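Local coordinates for prophage MuSo2, 43 kDa tail protein (Shewanella oneidensis, PDB 3CDD) that probably serves as a structural component of a Mu-like phage tail baseplate and assembles as a trimer, at residues Ser4-Leu9 / Ile15-Thr20; Met39-Leu44 / Lys51-Pro56; Val81-Tyr84 / Ile89-Ser92. All coordinates share one frame; numbering follows the deposited sequence.

Contact 1. Residues Ser4-Leu9 / Ile15-Thr20; sequences SEEIVL and IYQGWT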
ATOM      1  N   SER A   4     -24.873  -4.722 -30.349  1.00 43.04           N
ATOM      2  CA  SER A   4     -25.663  -3.878 -31.309  1.00 42.82           C
ATOM      3  C   SER A   4     -26.019  -2.550 -30.645  1.00 42.30           C
ATOM      4  O   SER A   4     -25.483  -1.502 -31.036  1.00 43.25           O
ATOM      5  CB  SER A   4     -26.925  -4.597 -31.790  1.00 42.80           C
ATOM      6  OG  SER A   4     -27.586  -3.836 -32.790  1.00 43.53           O
ATOM      7  N   GLU A   5     -26.905  -2.606 -29.641  1.00 40.83           N
ATOM      8  CA  GLU A   5     -27.187  -1.483 -28.742  1.00 38.84           C
ATOM      9  C   GLU A   5     -25.897  -0.736 -28.486  1.00 37.60           C
ATOM     10  O   GLU A   5     -24.871  -1.347 -28.232  1.00 37.15           O
ATOM     11  CB  GLU A   5     -27.690  -1.992 -27.390  1.00 39.01           C
ATOM     12  CG  GLU A   5     -29.121  -2.470 -27.358  1.00 38.92           C
ATOM     13  CD  GLU A   5     -29.615  -2.746 -25.937  1.00 38.81           C
ATOM     14  OE1 GLU A   5     -28.795  -3.064 -25.040  1.00 37.25           O
ATOM     15  OE2 GLU A   5     -30.838  -2.655 -25.716  1.00 38.54           O
ATOM     16  N   GLU A   6     -25.940   0.585 -28.558  1.00 36.25           N
ATOM     17  CA  GLU A   6     -24.734   1.364 -28.309  1.00 34.52           C
ATOM     18  C   GLU A   6     -24.703   1.882 -26.879  1.00 33.13           C
ATOM     19  O   GLU A   6     -25.753   2.037 -26.232  1.00 31.92           O
ATOM     20  CB  GLU A   6     -24.578   2.497 -29.344  1.00 35.44           C
ATOM     21  CG  GLU A   6     -25.242   3.810 -28.993  1.00 36.94           C
ATOM     22  CD  GLU A   6     -25.611   4.631 -30.236  1.00 42.22           C
ATOM     23  OE1 GLU A   6     -24.940   4.458 -31.291  1.00 43.52           O
ATOM     24  OE2 GLU A   6     -26.578   5.441 -30.148  1.00 41.29           O
ATOM     25  N   ILE A   7     -23.483   2.131 -26.398  1.00 31.51           N
ATOM     26  CA  ILE A   7     -23.269   2.673 -25.067  1.00 30.64           C
ATOM     27  C   ILE A   7     -22.906   4.171 -25.121  1.00 30.56           C
ATOM     28  O   ILE A   7     -21.906   4.555 -25.743  1.00 30.64           O
ATOM     29  CB  ILE A   7     -22.217   1.848 -24.288  1.00 30.52           C
ATOM     30  CG1 ILE A   7     -22.746   0.423 -24.054  1.00 29.04           C
ATOM     31  CG2 ILE A   7     -21.900   2.529 -22.954  1.00 29.19           C
ATOM     32  CD1 ILE A   7     -21.692  -0.671 -24.038  1.00 27.73           C
ATOM     33  N   VAL A   8     -23.715   4.999 -24.457  1.00 29.68           N
ATOM     34  CA  VAL A   8     -23.595   6.454 -24.584  1.00 29.88           C
ATOM     35  C   VAL A   8     -23.409   7.151 -23.227  1.00 30.42           C
ATOM     36  O   VAL A   8     -24.152   6.914 -22.266  1.00 30.31           O
ATOM     37  CB  VAL A   8     -24.795   7.113 -25.407  1.00 30.43           C
ATOM     38  CG1 VAL A   8     -25.063   6.382 -26.744  1.00 28.47           C
ATOM     39  CG2 VAL A   8     -26.080   7.172 -24.594  1.00 30.43           C
ATOM     40  N   LEU A   9     -22.384   7.983 -23.150  1.00 30.76           N
ATOM     41  CA  LEU A   9     -22.233   8.898 -22.043  1.00 31.11           C
ATOM     42  C   LEU A   9     -22.788  10.251 -22.465  1.00 31.95           C
ATOM     43  O   LEU A   9     -22.400  10.803 -23.516  1.00 31.79           O
ATOM     44  CB  LEU A   9     -20.766   9.042 -21.645  1.00 31.05           C
ATOM     45  CG  LEU A   9     -20.503  10.007 -20.484  1.00 31.43           C
ATOM     46  CD1 LEU A   9     -19.589   9.369 -19.438  1.00 31.84           C
ATOM     47  CD2 LEU A   9     -19.949  11.334 -20.967  1.00 29.54           C
ATOM     48  N   ILE A  15     -23.250  14.274 -26.253  1.00 35.57           N
ATOM     49  CA  ILE A  15     -23.362  12.832 -26.335  1.00 34.68           C
ATOM     50  C   ILE A  15     -22.032  12.293 -26.825  1.00 33.88           C
ATOM     51  O   ILE A  15     -21.472  12.770 -27.824  1.00 33.89           O
ATOM     52  CB  ILE A  15     -24.537  12.396 -27.259  1.00 35.02           C
ATOM     53  CG1 ILE A  15     -25.860  12.996 -26.766  1.00 35.39           C
ATOM     54  CG2 ILE A  15     -24.634  10.877 -27.330  1.00 34.91           C
ATOM     55  CD1 ILE A  15     -27.083  12.629 -27.603  1.00 35.09           C
ATOM     56  N   TYR A  16     -21.534  11.307 -26.097  1.00 32.77           N
ATOM     57  CA  TYR A  16     -20.221  10.730 -26.306  1.00 32.28           C
ATOM     58  C   TYR A  16     -20.366   9.222 -26.480  1.00 31.74           C
ATOM     59  O   TYR A  16     -20.723   8.500 -25.552  1.00 30.26           O
ATOM     60  CB  TYR A  16     -19.311  11.021 -25.118  1.00 32.91           C
ATOM     61  CG  TYR A  16     -19.024  12.492 -24.864  1.00 33.95           C
ATOM     62  CD1 TYR A  16     -19.864  13.265 -24.037  1.00 33.31           C
ATOM     63  CD2 TYR A  16     -17.899  13.104 -25.424  1.00 34.53           C
ATOM     64  CE1 TYR A  16     -19.593  14.630 -23.789  1.00 31.95           C
ATOM     65  CE2 TYR A  16     -17.623  14.462 -25.194  1.00 34.40           C
ATOM     66  CZ  TYR A  16     -18.468  15.209 -24.371  1.00 33.88           C
ATOM     67  OH  TYR A  16     -18.172  16.538 -24.154  1.00 34.72           O
ATOM     68  N   GLN A  17     -20.125   8.769 -27.701  1.00 31.25           N
ATOM     69  CA  GLN A  17     -20.198   7.369 -28.045  1.00 31.32           C
ATOM     70  C   GLN A  17     -18.916   7.051 -28.792  1.00 31.34           C
ATOM     71  O   GLN A  17     -18.285   7.941 -29.366  1.00 31.64           O
ATOM     72  CB  GLN A  17     -21.433   7.104 -28.925  1.00 31.61           C
ATOM     73  CG  GLN A  17     -21.761   5.627 -29.135  1.00 33.30           C
ATOM     74  CD  GLN A  17     -21.088   5.025 -30.379  1.00 35.47           C
ATOM     75  OE1 GLN A  17     -20.694   5.741 -31.311  1.00 35.38           O
ATOM     76  NE2 GLN A  17     -20.962   3.700 -30.393  1.00 34.74           N
ATOM     77  N   GLY A  18     -18.525   5.786 -28.782  1.00 30.96           N
ATOM     78  CA  GLY A  18     -17.368   5.354 -29.551  1.00 30.50           C
ATOM     79  C   GLY A  18     -16.152   5.185 -28.676  1.00 29.82           C
ATOM     80  O   GLY A  18     -15.024   5.168 -29.171  1.00 29.81           O
ATOM     81  N   TRP A  19     -16.391   5.061 -27.372  1.00 29.19           N
ATOM     82  CA  TRP A  19     -15.343   4.825 -26.389  1.00 28.32           C
ATOM     83  C   TRP A  19     -14.593   3.551 -26.736  1.00 28.56           C
ATOM     84  O   TRP A  19     -15.172   2.620 -27.317  1.00 29.09           O
ATOM     85  CB  TRP A  19     -15.954   4.737 -24.984  1.00 28.24           C
ATOM     86  CG  TRP A  19     -16.668   6.017 -24.574  1.00 27.89           C
ATOM     87  CD1 TRP A  19     -18.005   6.298 -24.717  1.00 28.60           C
ATOM     88  CD2 TRP A  19     -16.073   7.193 -23.997  1.00 28.20           C
ATOM     89  NE1 TRP A  19     -18.280   7.571 -24.245  1.00 29.10           N
ATOM     90  CE2 TRP A  19     -17.112   8.137 -23.793  1.00 29.09           C
ATOM     91  CE3 TRP A  19     -14.762   7.541 -23.628  1.00 28.56           C
ATOM     92  CZ2 TRP A  19     -16.876   9.407 -23.238  1.00 29.54           C
ATOM     93  CZ3 TRP A  19     -14.529   8.803 -23.070  1.00 28.61           C
ATOM     94  CH2 TRP A  19     -15.583   9.717 -22.881  1.00 29.45           C
ATOM     95  N   THR A  20     -13.304   3.526 -26.414  1.00 27.89           N
ATOM     96  CA  THR A  20     -12.457   2.396 -26.737  1.00 28.64           C
ATOM     97  C   THR A  20     -12.296   1.460 -25.528  1.00 28.59           C
ATOM     98  O   THR A  20     -11.941   0.298 -25.702  1.00 27.38           O
ATOM     99  CB  THR A  20     -11.051   2.831 -27.266  1.00 28.63           C
ATOM    100  OG1 THR A  20     -10.458   3.758 -26.358  1.00 28.92           O
ATOM    101  CG2 THR A  20     -11.141   3.458 -28.657  1.00 28.06           C
TER
HETATM  102  O   HOH W   1     -21.509   1.568 -28.356  1.00 28.65           O
HETATM  103  O   HOH W   2     -19.096   4.094 -26.831  1.00 29.98           O
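Leu9 and Tyr16 face each other as an antiparallel hydrogen-bonded pair in the beta hairpin near the start of the chain, within the GpP-like N-terminal region, strand 7-11 turning back into strand 14-16. Their side chains leave on the same face of the sheet. The Leu9 side chain, its CG turned directly away from the residue's own N (chi1 179°), crosses the Tyr16 ring at a slant, with CD2 of Leu9 nearest, 3.6 Å from CD1 of Tyr16. The carbonyl O of Leu9 lies in the plane of that ring, at its edge, while accepting the backbone N-H of Tyr16 at 2.8 Å. On the same face, CB of Leu9 approaches NE1 of Trp19 at 3.9 Å, and Leu37 of strand 34-42 packs against both Leu9 and Trp19, so this side of the hairpin turns into the hydrophobic interior. Tyr16 itself is backed by Ile54 and Ile57.

The other side is more polar and more open. The first torsion of Gln17 points CG away from the backbone N and brings it 3.9 Å from CG of Glu6; the chain then bends, so that the two side chains cross at about a right angle with carboxylate and amide planes 41° apart. Val8 and Ile15 add a looser apolar touch. Beyond the paired residues the two chains diverge, and waters fill in: one accepts from Ile7 N and from NE2 of Gln17, and another donates to Ile7 O while accepting from Gly18 N.

Two donors grip the carbonyl O of Tyr16. The N-H of Leu9 reaches it only slightly tilted from the carbonyl plane, whereas the indole NE1 of Trp19, 2.9 Å from Tyr16 O, comes from above that plane, not on a lone pair, with an N-H...O angle of 139°.

Contact 2. Residues Met39-Leu44 / Lys51-Pro56; sequences MTYKFL and KAFIEP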
HETATM    1  N   MSE A  39     -11.200   6.974 -24.436  1.00 29.66           N
HETATM    2  CA  MSE A  39     -11.164   6.994 -25.906  1.00 30.82           C
HETATM    3  C   MSE A  39      -9.732   7.292 -26.331  1.00 30.11           C
HETATM    4  O   MSE A  39      -9.215   8.372 -26.051  1.00 30.83           O
HETATM    5  CB  MSE A  39     -12.118   8.072 -26.434  1.00 29.98           C
HETATM    6  CG  MSE A  39     -12.786   7.788 -27.792  1.00 32.95           C
HETATM    7 SE   MSE A  39     -13.932   9.314 -28.254  0.50 33.74          SE
HETATM    8  CE  MSE A  39     -15.405   9.196 -26.990  1.00 29.71           C
ATOM      9  N   THR A  40      -9.098   6.335 -26.999  1.00 30.22           N
ATOM     10  CA  THR A  40      -7.700   6.452 -27.479  1.00 30.07           C
ATOM     11  C   THR A  40      -7.612   6.508 -29.007  1.00 29.95           C
ATOM     12  O   THR A  40      -7.977   5.556 -29.709  1.00 30.06           O
ATOM     13  CB  THR A  40      -6.826   5.292 -26.935  1.00 30.14           C
ATOM     14  OG1 THR A  40      -6.924   5.258 -25.510  1.00 31.42           O
ATOM     15  CG2 THR A  40      -5.350   5.414 -27.349  1.00 29.99           C
ATOM     16  N   TYR A  41      -7.171   7.646 -29.524  1.00 29.42           N
ATOM     17  CA  TYR A  41      -6.922   7.770 -30.949  1.00 30.03           C
ATOM     18  C   TYR A  41      -5.425   7.714 -31.238  1.00 29.33           C
ATOM     19  O   TYR A  41      -4.632   8.279 -30.497  1.00 28.58           O
ATOM     20  CB  TYR A  41      -7.519   9.061 -31.500  1.00 30.94           C
ATOM     21  CG  TYR A  41      -8.994   9.014 -31.780  1.00 32.02           C
ATOM     22  CD1 TYR A  41      -9.921   9.161 -30.755  1.00 34.64           C
ATOM     23  CD2 TYR A  41      -9.474   8.846 -33.089  1.00 35.68           C
ATOM     24  CE1 TYR A  41     -11.309   9.137 -31.012  1.00 34.51           C
ATOM     25  CE2 TYR A  41     -10.854   8.814 -33.361  1.00 34.75           C
ATOM     26  CZ  TYR A  41     -11.759   8.965 -32.302  1.00 35.30           C
ATOM     27  OH  TYR A  41     -13.120   8.935 -32.533  1.00 36.29           O
ATOM     28  N   LYS A  42      -5.069   7.017 -32.315  1.00 28.95           N
ATOM     29  CA  LYS A  42      -3.714   7.006 -32.866  1.00 28.84           C
ATOM     30  C   LYS A  42      -3.668   7.752 -34.219  1.00 28.52           C
ATOM     31  O   LYS A  42      -4.479   7.486 -35.113  1.00 27.13           O
ATOM     32  CB  LYS A  42      -3.220   5.572 -33.066  1.00 28.62           C
ATOM     33  CG  LYS A  42      -2.954   4.781 -31.798  1.00 30.74           C
ATOM     34  CD  LYS A  42      -1.856   5.386 -30.909  1.00 34.22           C
ATOM     35  CE  LYS A  42      -0.514   5.422 -31.607  1.00 37.85           C
ATOM     36  NZ  LYS A  42       0.518   6.193 -30.816  1.00 42.45           N
ATOM     37  N   PHE A  43      -2.704   8.666 -34.351  1.00 28.33           N
ATOM     38  CA  PHE A  43      -2.515   9.445 -35.559  1.00 28.82           C
ATOM     39  C   PHE A  43      -1.190   9.082 -36.213  1.00 29.77           C
ATOM     40  O   PHE A  43      -0.124   9.504 -35.752  1.00 29.60           O
ATOM     41  CB  PHE A  43      -2.566  10.929 -35.231  1.00 29.36           C
ATOM     42  CG  PHE A  43      -3.867  11.356 -34.607  1.00 29.20           C
ATOM     43  CD1 PHE A  43      -4.884  11.882 -35.386  1.00 30.46           C
ATOM     44  CD2 PHE A  43      -4.082  11.203 -33.252  1.00 29.33           C
ATOM     45  CE1 PHE A  43      -6.095  12.256 -34.805  1.00 30.40           C
ATOM     46  CE2 PHE A  43      -5.277  11.575 -32.670  1.00 30.00           C
ATOM     47  CZ  PHE A  43      -6.279  12.107 -33.447  1.00 29.38           C
ATOM     48  N   LEU A  44      -1.264   8.303 -37.298  1.00 29.88           N
ATOM     49  CA  LEU A  44      -0.072   7.730 -37.919  1.00 30.67           C
ATOM     50  C   LEU A  44       0.775   8.742 -38.684  1.00 31.29           C
ATOM     51  O   LEU A  44       1.941   8.480 -38.970  1.00 31.48           O
ATOM     52  CB  LEU A  44      -0.432   6.533 -38.804  1.00 30.46           C
ATOM     53  CG  LEU A  44      -1.185   5.431 -38.058  1.00 31.65           C
ATOM     54  CD1 LEU A  44      -1.865   4.553 -39.024  1.00 31.13           C
ATOM     55  CD2 LEU A  44      -0.280   4.622 -37.154  1.00 32.70           C
ATOM     56  N   LYS A  51      -4.508  17.958 -34.050  1.00 41.29           N
ATOM     57  CA  LYS A  51      -5.752  17.258 -34.416  1.00 42.47           C
ATOM     58  C   LYS A  51      -6.667  16.952 -33.230  1.00 43.47           C
ATOM     59  O   LYS A  51      -7.365  15.924 -33.224  1.00 43.65           O
ATOM     60  CB  LYS A  51      -5.437  15.976 -35.224  1.00 42.74           C
ATOM     61  CG  LYS A  51      -4.910  16.265 -36.641  1.00 42.13           C
ATOM     62  CD  LYS A  51      -4.858  15.059 -37.550  1.00 42.57           C
ATOM     63  CE  LYS A  51      -4.798  15.529 -39.009  1.00 43.78           C
ATOM     64  NZ  LYS A  51      -4.299  14.487 -39.979  1.00 42.10           N
ATOM     65  N   ALA A  52      -6.659  17.848 -32.234  1.00 44.20           N
ATOM     66  CA  ALA A  52      -7.614  17.817 -31.120  1.00 44.94           C
ATOM     67  C   ALA A  52      -9.049  17.738 -31.652  1.00 45.27           C
ATOM     68  O   ALA A  52      -9.393  18.432 -32.604  1.00 45.29           O
ATOM     69  CB  ALA A  52      -7.437  19.051 -30.226  1.00 44.97           C
ATOM     70  N   PHE A  53      -9.868  16.892 -31.029  1.00 46.11           N
ATOM     71  CA  PHE A  53     -11.166  16.502 -31.597  1.00 46.82           C
ATOM     72  C   PHE A  53     -12.375  16.911 -30.750  1.00 46.64           C
ATOM     73  O   PHE A  53     -13.262  17.599 -31.249  1.00 46.95           O
ATOM     74  CB  PHE A  53     -11.204  14.992 -31.956  1.00 47.27           C
ATOM     75  CG  PHE A  53     -10.786  14.073 -30.830  1.00 47.72           C
ATOM     76  CD1 PHE A  53      -9.483  13.591 -30.762  1.00 48.22           C
ATOM     77  CD2 PHE A  53     -11.702  13.674 -29.851  1.00 48.59           C
ATOM     78  CE1 PHE A  53      -9.095  12.735 -29.730  1.00 49.11           C
ATOM     79  CE2 PHE A  53     -11.329  12.823 -28.809  1.00 48.01           C
ATOM     80  CZ  PHE A  53     -10.024  12.348 -28.744  1.00 48.80           C
ATOM     81  N   ILE A  54     -12.414  16.500 -29.483  1.00 46.38           N
ATOM     82  CA  ILE A  54     -13.502  16.932 -28.589  1.00 45.90           C
ATOM     83  C   ILE A  54     -13.070  17.982 -27.585  1.00 45.15           C
ATOM     84  O   ILE A  54     -11.913  18.028 -27.156  1.00 44.38           O
ATOM     85  CB  ILE A  54     -14.194  15.770 -27.811  1.00 46.32           C
ATOM     86  CG1 ILE A  54     -13.247  15.128 -26.794  1.00 46.33           C
ATOM     87  CG2 ILE A  54     -14.792  14.733 -28.766  1.00 47.62           C
ATOM     88  CD1 ILE A  54     -13.876  14.949 -25.438  1.00 47.37           C
ATOM     89  N   GLU A  55     -14.028  18.827 -27.220  1.00 44.85           N
ATOM     90  CA  GLU A  55     -13.864  19.781 -26.139  1.00 44.50           C
ATOM     91  C   GLU A  55     -13.861  18.980 -24.834  1.00 43.17           C
ATOM     92  O   GLU A  55     -14.606  18.009 -24.717  1.00 42.72           O
ATOM     93  CB  GLU A  55     -15.016  20.794 -26.181  1.00 45.39           C
ATOM     94  CG  GLU A  55     -15.088  21.735 -25.005  1.00 47.96           C
ATOM     95  CD  GLU A  55     -15.640  23.082 -25.389  1.00 52.07           C
ATOM     96  OE1 GLU A  55     -14.931  23.817 -26.122  1.00 54.23           O
ATOM     97  OE2 GLU A  55     -16.774  23.405 -24.959  1.00 53.13           O
ATOM     98  N   PRO A  56     -12.986  19.344 -23.881  1.00 42.35           N
ATOM     99  CA  PRO A  56     -12.951  18.613 -22.614  1.00 41.58           C
ATOM    100  C   PRO A  56     -14.323  18.325 -21.975  1.00 40.88           C
ATOM    101  O   PRO A  56     -15.267  19.084 -22.150  1.00 40.75           O
ATOM    102  CB  PRO A  56     -12.121  19.525 -21.710  1.00 41.61           C
ATOM    103  CG  PRO A  56     -11.175  20.217 -22.644  1.00 42.24           C
ATOM    104  CD  PRO A  56     -11.954  20.402 -23.933  1.00 42.43           C
TER
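Phe53 reaches from the loop 51-56 over to strand 34-42 and the residue that follows it, Phe43; Tyr41, Phe43 and Met39, a selenomethionine, receive it. Its first torsion (chi1 52°) tucks CG back over the residue's own backbone, directing the ring from CB toward the strand. On one flank of the ring CD1 lies 4.4 Å from CZ of Phe43, arriving at the edge of the Phe43 ring near its plane. Farther out, CE1 and CZ of Phe53 converge on Tyr41, with Phe53 CZ 3.8 Å from Tyr41 CD1. CE1 of Tyr41 stands over one Phe53 face, offset toward the rim, and the two ring planes are 45° apart. In this GpP-like N-terminal region the cluster lays an irregular loop against the end of a beta strand, with Ile89 of strand 88-97 also packing on Phe53. On the other flank CE2 of Phe53 is 4.4 Å from SE of Met39, a Met-aromatic contact that approaches the ring obliquely. Next to the cluster, CB and CD of Lys51 run past the Phe43 ring, Lys51 CB at 3.8 Å from Phe43 CE1, before the chain leads NZ away to a salt bridge with Asp47.

Contact 3. Residues Val81-Tyr84 / Ile89-Ser92; sequences VPSY and ITIS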
ATOM      1  N   VAL A  81      -9.258  13.320 -17.456  1.00 26.26           N
ATOM      2  CA  VAL A  81      -7.902  12.739 -17.519  1.00 26.35           C
ATOM      3  C   VAL A  81      -7.390  12.747 -18.971  1.00 25.74           C
ATOM      4  O   VAL A  81      -7.409  11.742 -19.645  1.00 26.97           O
ATOM      5  CB  VAL A  81      -7.854  11.324 -16.851  1.00 26.42           C
ATOM      6  CG1 VAL A  81      -6.398  10.774 -16.698  1.00 26.95           C
ATOM      7  CG2 VAL A  81      -8.591  11.347 -15.501  1.00 26.03           C
ATOM      8  N   PRO A  82      -6.917  13.909 -19.443  1.00 25.47           N
ATOM      9  CA  PRO A  82      -6.364  13.977 -20.803  1.00 24.99           C
ATOM     10  C   PRO A  82      -4.879  13.610 -20.839  1.00 24.94           C
ATOM     11  O   PRO A  82      -4.161  13.840 -19.854  1.00 24.90           O
ATOM     12  CB  PRO A  82      -6.528  15.445 -21.167  1.00 24.05           C
ATOM     13  CG  PRO A  82      -6.375  16.185 -19.821  1.00 25.12           C
ATOM     14  CD  PRO A  82      -6.875  15.217 -18.748  1.00 24.45           C
ATOM     15  N   SER A  83      -4.444  13.054 -21.965  1.00 24.33           N
ATOM     16  CA  SER A  83      -3.028  12.830 -22.241  1.00 25.63           C
ATOM     17  C   SER A  83      -2.847  12.762 -23.741  1.00 25.55           C
ATOM     18  O   SER A  83      -3.807  12.529 -24.469  1.00 25.29           O
ATOM     19  CB  SER A  83      -2.536  11.528 -21.607  1.00 26.01           C
ATOM     20  OG  SER A  83      -3.177  10.407 -22.207  1.00 28.24           O
ATOM     21  N   TYR A  84      -1.617  12.957 -24.212  1.00 25.25           N
ATOM     22  CA  TYR A  84      -1.327  12.798 -25.624  1.00 25.05           C
ATOM     23  C   TYR A  84       0.175  12.658 -25.805  1.00 25.48           C
ATOM     24  O   TYR A  84       0.938  12.890 -24.870  1.00 25.79           O
ATOM     25  CB  TYR A  84      -1.838  14.005 -26.436  1.00 23.82           C
ATOM     26  CG  TYR A  84      -1.249  15.319 -25.963  1.00 25.32           C
ATOM     27  CD1 TYR A  84      -0.003  15.759 -26.428  1.00 23.07           C
ATOM     28  CD2 TYR A  84      -1.934  16.116 -25.032  1.00 24.53           C
ATOM     29  CE1 TYR A  84       0.551  16.951 -25.976  1.00 25.33           C
ATOM     30  CE2 TYR A  84      -1.389  17.324 -24.585  1.00 25.52           C
ATOM     31  CZ  TYR A  84      -0.156  17.727 -25.062  1.00 24.23           C
ATOM     32  OH  TYR A  84       0.379  18.914 -24.642  1.00 26.38           O
ATOM     33  N   ILE A  89      -3.827  10.604 -28.889  1.00 26.72           N
ATOM     34  CA  ILE A  89      -4.643  11.422 -27.984  1.00 27.05           C
ATOM     35  C   ILE A  89      -5.551  10.472 -27.209  1.00 27.46           C
ATOM     36  O   ILE A  89      -6.310   9.688 -27.803  1.00 27.00           O
ATOM     37  CB  ILE A  89      -5.491  12.510 -28.695  1.00 26.46           C
ATOM     38  CG1 ILE A  89      -4.599  13.477 -29.471  1.00 27.89           C
ATOM     39  CG2 ILE A  89      -6.329  13.307 -27.662  1.00 26.21           C
ATOM     40  CD1 ILE A  89      -5.362  14.454 -30.408  1.00 27.90           C
ATOM     41  N   THR A  90      -5.447  10.529 -25.886  1.00 27.61           N
ATOM     42  CA  THR A  90      -6.261   9.708 -25.008  1.00 28.86           C
ATOM     43  C   THR A  90      -7.014  10.644 -24.091  1.00 29.42           C
ATOM     44  O   THR A  90      -6.402  11.473 -23.398  1.00 28.49           O
ATOM     45  CB  THR A  90      -5.381   8.791 -24.146  1.00 29.25           C
ATOM     46  OG1 THR A  90      -4.483   8.068 -24.993  1.00 30.97           O
ATOM     47  CG2 THR A  90      -6.211   7.814 -23.334  1.00 29.33           C
ATOM     48  N   ILE A  91      -8.337  10.534 -24.107  1.00 29.63           N
ATOM     49  CA  ILE A  91      -9.172  11.231 -23.126  1.00 30.41           C
ATOM     50  C   ILE A  91      -9.924  10.189 -22.309  1.00 29.71           C
ATOM     51  O   ILE A  91     -10.353   9.179 -22.829  1.00 30.06           O
ATOM     52  CB  ILE A  91     -10.181  12.197 -23.774  1.00 30.69           C
ATOM     53  CG1 ILE A  91     -11.137  11.442 -24.710  1.00 32.68           C
ATOM     54  CG2 ILE A  91      -9.465  13.317 -24.544  1.00 32.21           C
ATOM     55  CD1 ILE A  91     -12.581  11.854 -24.538  1.00 34.88           C
ATOM     56  N   SER A  92     -10.007  10.391 -21.008  1.00 29.89           N
ATOM     57  CA  SER A  92     -10.839   9.528 -20.192  1.00 29.03           C
ATOM     58  C   SER A  92     -11.433  10.337 -19.070  1.00 29.32           C
ATOM     59  O   SER A  92     -10.864  11.365 -18.649  1.00 28.78           O
ATOM     60  CB  SER A  92     -10.102   8.257 -19.698  1.00 29.38           C
ATOM     61  OG  SER A  92      -9.178   8.457 -18.653  1.00 29.53           O
TER
HETATM   62  O   HOH W   3      -5.610  10.150 -20.492  1.00 19.02           O
HETATM   63  O   HOH W   4      -2.116   9.488 -24.749  1.00 22.37           O
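Ser83 and Thr90 form the tight centre of this antiparallel beta hairpin, segments 81-84 and 89-92 running at 173° with axes 4.7 Å apart. The pair is hydrogen-bonded in both directions: Ser83 N to Thr90 O and Thr90 N to Ser83 O, each 2.9 Å, the latter the straighter at 168°. On the same face OG of Ser83 presses to within 3.4 Å of CB of Thr90.

Toward Val81 and Ser92 the ladder is less regular. The bond from Val81 N to Ser92 O is short, 2.8 Å, but bent (139°), and the return bond from Ser92 N to Val81 O stretches to 3.2 Å and arrives from above the carbonyl plane. Pro82 sits between the two hydrogen-bonded pairs, where a proline costs the ladder no bond. On the solvent side one water accepts from OG of Ser83, and a second donates to that OG and lies 2.8 Å from OG1 of Thr90.

The opposite face, with Tyr84 and Ile89, is buried: CB of Tyr84 meets CG1 of Ile89 at 4.1 Å, and Phe43 packs on Ile89. The phenol of Tyr84 turns away from the hairpin toward the second subunit, while Ser83 and Tyr84 pair with a strand of that subunit in an antiparallel ladder, so the backbone of strand 70-84 carries the sheet across the interface.

The hydroxyls are therefore satisfied in different ways: water joins Ser83 OG to Thr90 OG1, which make no direct bond, whereas the OH of buried Tyr84 finds its partner in Asp309 of the second subunit.

From the N terminus the three contacts come in series, each closing before the next opens, and none nests in or crosses another. Contact 1 closes the short hairpin of strands 7-11 and 14-16, contact 2 the excursion after strand 34-42, and contact 3 the turn between strands 70-84 and 88-97. In space they converge on strand 34-42. Thr20 OG1 reaches Thr40 N in a probable hydrogen bond, and Trp19 packs on Met39, tying contact 1 to contact 2. Contacts 2 and 3, centres about 8 Å apart, are joined as neighbouring strands 34-42 and 88-97, and Ile54 touches Ile91. Trp19 also meets Ile91, linking contacts 1 and 3. Both later contacts touch the second subunit.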